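Local coordinates for putative exported protein (Bordetella pertussis Tohama I, PDB 2PFY), which binds pyroglutamic acid as the extracytoplasmic solute receptor of a tripartite ATP-independent periplasmic transport system, to which it presumably delivers the ligand, at residues 119-130 against 196-207. Residues are numbered along the deposited sequence; the frame is centred on the assembly and turned at random.
With PCA (pyroglutamic acid), chain E.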
loop_
_atom_site.group_PDB
_atom_site.type_symbol
_atom_site.label_atom_id
_atom_site.label_comp_id
_atom_site.label_asym_id
_atom_site.label_seq_id
_atom_site.Cartn_x
_atom_site.Cartn_y
_atom_site.Cartn_z
ATOM N N PRO A 119 4.905 0.090 5.515
ATOM C CA PRO A 119 3.563 -0.481 5.458
ATOM C C PRO A 119 2.463 0.572 5.683
ATOM O O PRO A 119 2.658 1.558 6.395
ATOM C CB PRO A 119 3.589 -1.491 6.629
ATOM C CG PRO A 119 4.439 -0.773 7.683
ATOM C CD PRO A 119 5.508 -0.038 6.867
ATOM N N TRP A 120 1.337 0.362 5.035
ATOM C CA TRP A 120 0.064 0.935 5.466
ATOM C C TRP A 120 -0.358 0.212 6.765
ATOM O O TRP A 120 0.192 -0.840 7.108
ATOM C CB TRP A 120 -0.994 0.657 4.384
ATOM C CG TRP A 120 -0.845 1.524 3.191
ATOM C CD1 TRP A 120 -0.155 1.249 2.021
ATOM C CD2 TRP A 120 -1.418 2.816 3.032
ATOM N NE1 TRP A 120 -0.288 2.298 1.147
ATOM C CE2 TRP A 120 -1.064 3.274 1.740
ATOM C CE3 TRP A 120 -2.210 3.639 3.864
ATOM C CZ2 TRP A 120 -1.480 4.515 1.250
ATOM C CZ3 TRP A 120 -2.617 4.888 3.377
ATOM C CH2 TRP A 120 -2.254 5.305 2.079
ATOM N N PRO A 121 -1.329 0.789 7.501
ATOM C CA PRO A 121 -1.933 0.042 8.593
ATOM C C PRO A 121 -2.839 -1.077 8.042
ATOM O O PRO A 121 -3.081 -1.149 6.826
ATOM C CB PRO A 121 -2.734 1.121 9.381
ATOM C CG PRO A 121 -2.203 2.485 8.852
ATOM C CD PRO A 121 -1.870 2.155 7.403
ATOM N N PRO A 122 -3.295 -1.986 8.924
ATOM C CA PRO A 122 -4.167 -3.079 8.504
ATOM C C PRO A 122 -5.469 -2.596 7.864
ATOM O O PRO A 122 -5.962 -1.501 8.204
ATOM C CB PRO A 122 -4.462 -3.809 9.816
ATOM C CG PRO A 122 -3.264 -3.493 10.694
ATOM C CD PRO A 122 -2.969 -2.048 10.360
ATOM N N GLN A 123 -6.028 -3.387 6.938
ATOM C CA GLN A 123 -7.177 -2.922 6.153
ATOM C C GLN A 123 -8.490 -3.300 6.841
ATOM O O GLN A 123 -8.733 -4.476 7.111
ATOM C CB GLN A 123 -7.154 -3.535 4.744
ATOM C CG GLN A 123 -5.822 -3.316 3.981
ATOM C CD GLN A 123 -5.606 -1.849 3.620
ATOM O OE1 GLN A 123 -4.846 -1.121 4.272
ATOM N NE2 GLN A 123 -6.300 -1.409 2.620
ATOM N N GLY A 124 -9.325 -2.306 7.111
ATOM C CA GLY A 124 -10.706 -2.534 7.629
ATOM C C GLY A 124 -11.735 -2.310 6.526
ATOM O O GLY A 124 -11.383 -2.039 5.355
ATOM N N ILE A 125 -13.004 -2.439 6.893
ATOM C CA ILE A 125 -14.129 -2.290 5.963
ATOM C C ILE A 125 -14.958 -1.093 6.384
ATOM O O ILE A 125 -15.260 -0.953 7.556
ATOM C CB ILE A 125 -15.006 -3.586 5.944
ATOM C CG1 ILE A 125 -14.169 -4.729 5.363
ATOM C CG2 ILE A 125 -16.319 -3.371 5.090
ATOM C CD1 ILE A 125 -14.684 -6.163 5.605
ATOM N N TYR A 126 -15.279 -0.212 5.429
ATOM C CA TYR A 126 -16.101 0.964 5.702
ATOM C C TYR A 126 -17.414 0.823 4.966
ATOM O O TYR A 126 -17.429 0.504 3.779
ATOM C CB TYR A 126 -15.453 2.259 5.187
ATOM C CG TYR A 126 -14.140 2.673 5.838
ATOM C CD1 TYR A 126 -14.087 3.787 6.680
ATOM C CD2 TYR A 126 -12.950 1.989 5.569
ATOM C CE1 TYR A 126 -12.874 4.234 7.239
ATOM C CE2 TYR A 126 -11.722 2.400 6.153
ATOM C CZ TYR A 126 -11.697 3.528 6.978
ATOM O OH TYR A 126 -10.501 3.936 7.542
ATOM N N THR A 127 -18.513 1.102 5.644
ATOM C CA THR A 127 -19.831 0.893 5.032
ATOM C C THR A 127 -20.787 2.003 5.450
ATOM O O THR A 127 -20.495 2.770 6.390
ATOM C CB THR A 127 -20.458 -0.485 5.458
ATOM O OG1 THR A 127 -20.750 -0.463 6.858
ATOM C CG2 THR A 127 -19.504 -1.629 5.189
ATOM N N LYS A 128 -21.923 2.083 4.752
ATOM C CA LYS A 128 -22.950 3.069 5.072
ATOM C C LYS A 128 -24.060 2.480 5.928
ATOM O O LYS A 128 -24.861 3.243 6.463
ATOM C CB LYS A 128 -23.543 3.696 3.815
ATOM C CG LYS A 128 -22.521 4.422 2.974
ATOM C CD LYS A 128 -23.003 4.559 1.563
ATOM C CE LYS A 128 -23.485 5.937 1.307
ATOM N NZ LYS A 128 -23.850 6.006 -0.133
ATOM N N LYS A 129 -24.067 1.144 6.056
ATOM C CA LYS A 129 -25.076 0.398 6.830
ATOM C C LYS A 129 -24.369 -0.676 7.623
ATOM O O LYS A 129 -23.287 -1.079 7.246
ATOM C CB LYS A 129 -26.097 -0.291 5.895
ATOM C CG LYS A 129 -27.096 0.657 5.268
ATOM C CD LYS A 129 -28.505 0.012 5.146
ATOM C CE LYS A 129 -29.241 0.005 6.514
ATOM N NZ LYS A 129 -30.662 -0.383 6.378
ATOM N N PRO A 130 -24.983 -1.173 8.705
ATOM C CA PRO A 130 -24.350 -2.280 9.405
ATOM C C PRO A 130 -24.099 -3.500 8.502
ATOM O O PRO A 130 -24.909 -3.817 7.631
ATOM C CB PRO A 130 -25.367 -2.637 10.499
ATOM C CG PRO A 130 -26.129 -1.388 10.759
ATOM C CD PRO A 130 -26.251 -0.762 9.355
ATOM N N VAL A 196 -19.010 7.772 5.048
ATOM C CA VAL A 196 -19.389 6.444 5.523
ATOM C C VAL A 196 -19.664 6.504 7.015
ATOM O O VAL A 196 -19.295 7.487 7.663
ATOM C CB VAL A 196 -18.317 5.348 5.261
ATOM C CG1 VAL A 196 -18.575 4.677 3.924
ATOM C CG2 VAL A 196 -16.846 5.913 5.411
ATOM N N LYS A 197 -20.302 5.464 7.560
ATOM C CA LYS A 197 -20.692 5.476 8.974
ATOM C C LYS A 197 -20.102 4.387 9.852
ATOM O O LYS A 197 -19.948 4.587 11.057
ATOM C CB LYS A 197 -22.224 5.439 9.109
ATOM C CG LYS A 197 -22.841 6.819 9.234
ATOM C CD LYS A 197 -22.699 7.624 7.926
ATOM C CE LYS A 197 -22.298 9.095 8.210
ATOM N NZ LYS A 197 -21.739 9.816 7.021
ATOM N N TYR A 198 -19.836 3.223 9.280
ATOM C CA TYR A 198 -19.334 2.070 10.053
ATOM C C TYR A 198 -17.940 1.689 9.606
ATOM O O TYR A 198 -17.697 1.600 8.419
ATOM C CB TYR A 198 -20.262 0.850 9.862
ATOM C CG TYR A 198 -21.642 1.147 10.378
ATOM C CD1 TYR A 198 -21.992 0.865 11.699
ATOM C CD2 TYR A 198 -22.576 1.782 9.572
ATOM C CE1 TYR A 198 -23.264 1.183 12.187
ATOM C CE2 TYR A 198 -23.867 2.095 10.058
ATOM C CZ TYR A 198 -24.193 1.798 11.356
ATOM O OH TYR A 198 -25.480 2.116 11.815
ATOM N N TYR A 199 -17.049 1.443 10.563
ATOM C CA TYR A 199 -15.717 0.908 10.267
ATOM C C TYR A 199 -15.567 -0.395 11.029
ATOM O O TYR A 199 -15.842 -0.441 12.234
ATOM C CB TYR A 199 -14.623 1.929 10.687
ATOM C CG TYR A 199 -13.241 1.346 10.633
ATOM C CD1 TYR A 199 -12.569 1.230 9.410
ATOM C CD2 TYR A 199 -12.598 0.883 11.798
ATOM C CE1 TYR A 199 -11.287 0.688 9.347
ATOM C CE2 TYR A 199 -11.321 0.312 11.728
ATOM C CZ TYR A 199 -10.679 0.234 10.492
ATOM O OH TYR A 199 -9.421 -0.333 10.400
ATOM N N TYR A 200 -15.152 -1.456 10.348
ATOM C CA TYR A 200 -14.936 -2.751 10.972
ATOM C C TYR A 200 -13.438 -3.011 10.902
ATOM O O TYR A 200 -12.861 -2.974 9.803
ATOM C CB TYR A 200 -15.742 -3.886 10.242
ATOM C CG TYR A 200 -17.247 -3.627 10.305
ATOM C CD1 TYR A 200 -17.996 -4.039 11.415
ATOM C CD2 TYR A 200 -17.889 -2.880 9.309
ATOM C CE1 TYR A 200 -19.347 -3.735 11.509
ATOM C CE2 TYR A 200 -19.211 -2.576 9.390
ATOM C CZ TYR A 200 -19.946 -3.014 10.487
ATOM O OH TYR A 200 -21.280 -2.697 10.560
ATOM N N ASP A 201 -12.836 -3.275 12.067
ATOM C CA ASP A 201 -11.394 -3.456 12.230
ATOM C C ASP A 201 -11.039 -4.870 11.740
ATOM O O ASP A 201 -10.737 -5.769 12.529
ATOM C CB ASP A 201 -11.031 -3.233 13.725
ATOM C CG ASP A 201 -9.505 -3.239 14.000
ATOM O OD1 ASP A 201 -8.704 -3.429 13.059
ATOM O OD2 ASP A 201 -9.098 -3.043 15.181
ATOM N N ALA A 202 -11.128 -5.068 10.420
ATOM C CA ALA A 202 -10.957 -6.385 9.821
ATOM C C ALA A 202 -9.529 -6.925 9.881
ATOM O O ALA A 202 -9.325 -8.134 9.947
ATOM C CB ALA A 202 -11.444 -6.374 8.376
ATOM N N GLN A 203 -8.542 -6.027 9.855
ATOM C CA GLN A 203 -7.150 -6.393 9.575
ATOM C C GLN A 203 -7.054 -7.438 8.456
ATOM O O GLN A 203 -6.384 -8.470 8.621
ATOM C CB GLN A 203 -6.452 -6.923 10.851
ATOM C CG GLN A 203 -6.365 -5.906 11.998
ATOM C CD GLN A 203 -5.558 -6.406 13.192
ATOM O OE1 GLN A 203 -4.422 -6.923 13.050
ATOM N NE2 GLN A 203 -6.129 -6.241 14.379
ATOM N N ALA A 204 -7.715 -7.207 7.327
ATOM C CA ALA A 204 -7.726 -8.220 6.262
ATOM C C ALA A 204 -6.295 -8.540 5.761
ATOM O O ALA A 204 -5.930 -9.709 5.539
ATOM C CB ALA A 204 -8.607 -7.791 5.116
ATOM N N PHE A 205 -5.490 -7.490 5.604
ATOM C CA PHE A 205 -4.097 -7.618 5.253
ATOM C C PHE A 205 -3.369 -6.307 5.513
ATOM O O PHE A 205 -3.966 -5.289 5.929
ATOM C CB PHE A 205 -3.927 -8.076 3.776
ATOM C CG PHE A 205 -4.598 -7.186 2.779
ATOM C CD1 PHE A 205 -3.900 -6.110 2.187
ATOM C CD2 PHE A 205 -5.941 -7.368 2.468
ATOM C CE1 PHE A 205 -4.521 -5.263 1.266
ATOM C CE2 PHE A 205 -6.592 -6.489 1.544
ATOM C CZ PHE A 205 -5.883 -5.465 0.942
ATOM N N ILE A 206 -2.059 -6.334 5.337
ATOM C CA ILE A 206 -1.325 -5.102 5.499
ATOM C C ILE A 206 -0.437 -4.828 4.251
ATOM O O ILE A 206 0.656 -5.414 4.105
ATOM C CB ILE A 206 -0.679 -4.874 6.958
ATOM C CG1 ILE A 206 0.807 -4.696 6.934
ATOM C CG2 ILE A 206 -1.221 -5.749 8.137
ATOM C CD1 ILE A 206 1.138 -3.381 6.555
ATOM N N PRO A 207 -0.945 -3.962 3.337
ATOM C CA PRO A 207 -0.275 -3.797 2.052
ATOM C C PRO A 207 0.903 -2.849 2.224
ATOM O O PRO A 207 0.869 -1.936 3.063
ATOM C CB PRO A 207 -1.375 -3.238 1.142
ATOM C CG PRO A 207 -2.274 -2.387 2.143
ATOM C CD PRO A 207 -2.152 -3.104 3.474
HETATM N N PCA E . -4.777 3.066 1.602
HETATM C CA PCA E . -4.504 2.874 0.158
HETATM C CB PCA E . -3.999 1.472 -0.078
HETATM C CG PCA E . -4.045 0.781 1.252
HETATM C CD PCA E . -4.497 1.819 2.223
HETATM O OE PCA E . -4.571 1.642 3.435
HETATM C C PCA E . -5.762 3.120 -0.652
HETATM O O PCA E . -5.768 3.264 -1.880
HETATM O OXT PCA E . -6.822 3.180 -0.057
#
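Y126 and Y199 face each other as a non-hydrogen-bonded pair where strands 124-127 and 198-201 run antiparallel, and their rings form a T-shaped contact, planes 61° apart. Along Y126, CB lies 3.9 Å from V196 CG2. The torsion chi1 of -64° sets CG opposite the carbonyl carbon and turns one ring face to the edge of Y199, whose CD1 sits over that face toward the rim: Y126 CD1 still touches V196 CG2, and Y126 CZ comes to 3.5 Å from Y199 CD1. At the tip, OH skirts the same ring edge and is hydrogen-bonded to S183 O, beyond the two strands. Y199 CE1 also comes to 3.7 Å from G124 CA.

I125-Y200 and T127-Y198 are hydrogen-bonded pairs, two backbone bonds each, and turn their side chains to the other face. K197 and Y198 both face T127, a classic beta bulge, and their N-H groups reach T127 O from opposite faces of its carbonyl plane. T127 OG1 donates to K129 O at 2.6 Å; next along the chain, P130 N lies over one face of Y198, toward its rim.

Past the strands, A204 N and F205 O bond to the backbone of Q123, whose CG sits over the F205 ring, 3.7 Å from its centroid. W120 N bonds to P207 O at 3.1 Å. The W120 indole covers pyroglutamic acid with one face, its CD2 3.3 Å from ligand CD, while P207 CG meets ligand CG. Leading from strand 112-119 into 124-127 and from 198-201 back to 208-214, the segments join two sheets beside the ligand, consistent with interlobe crossovers of the two-lobed periplasmic binding protein fold.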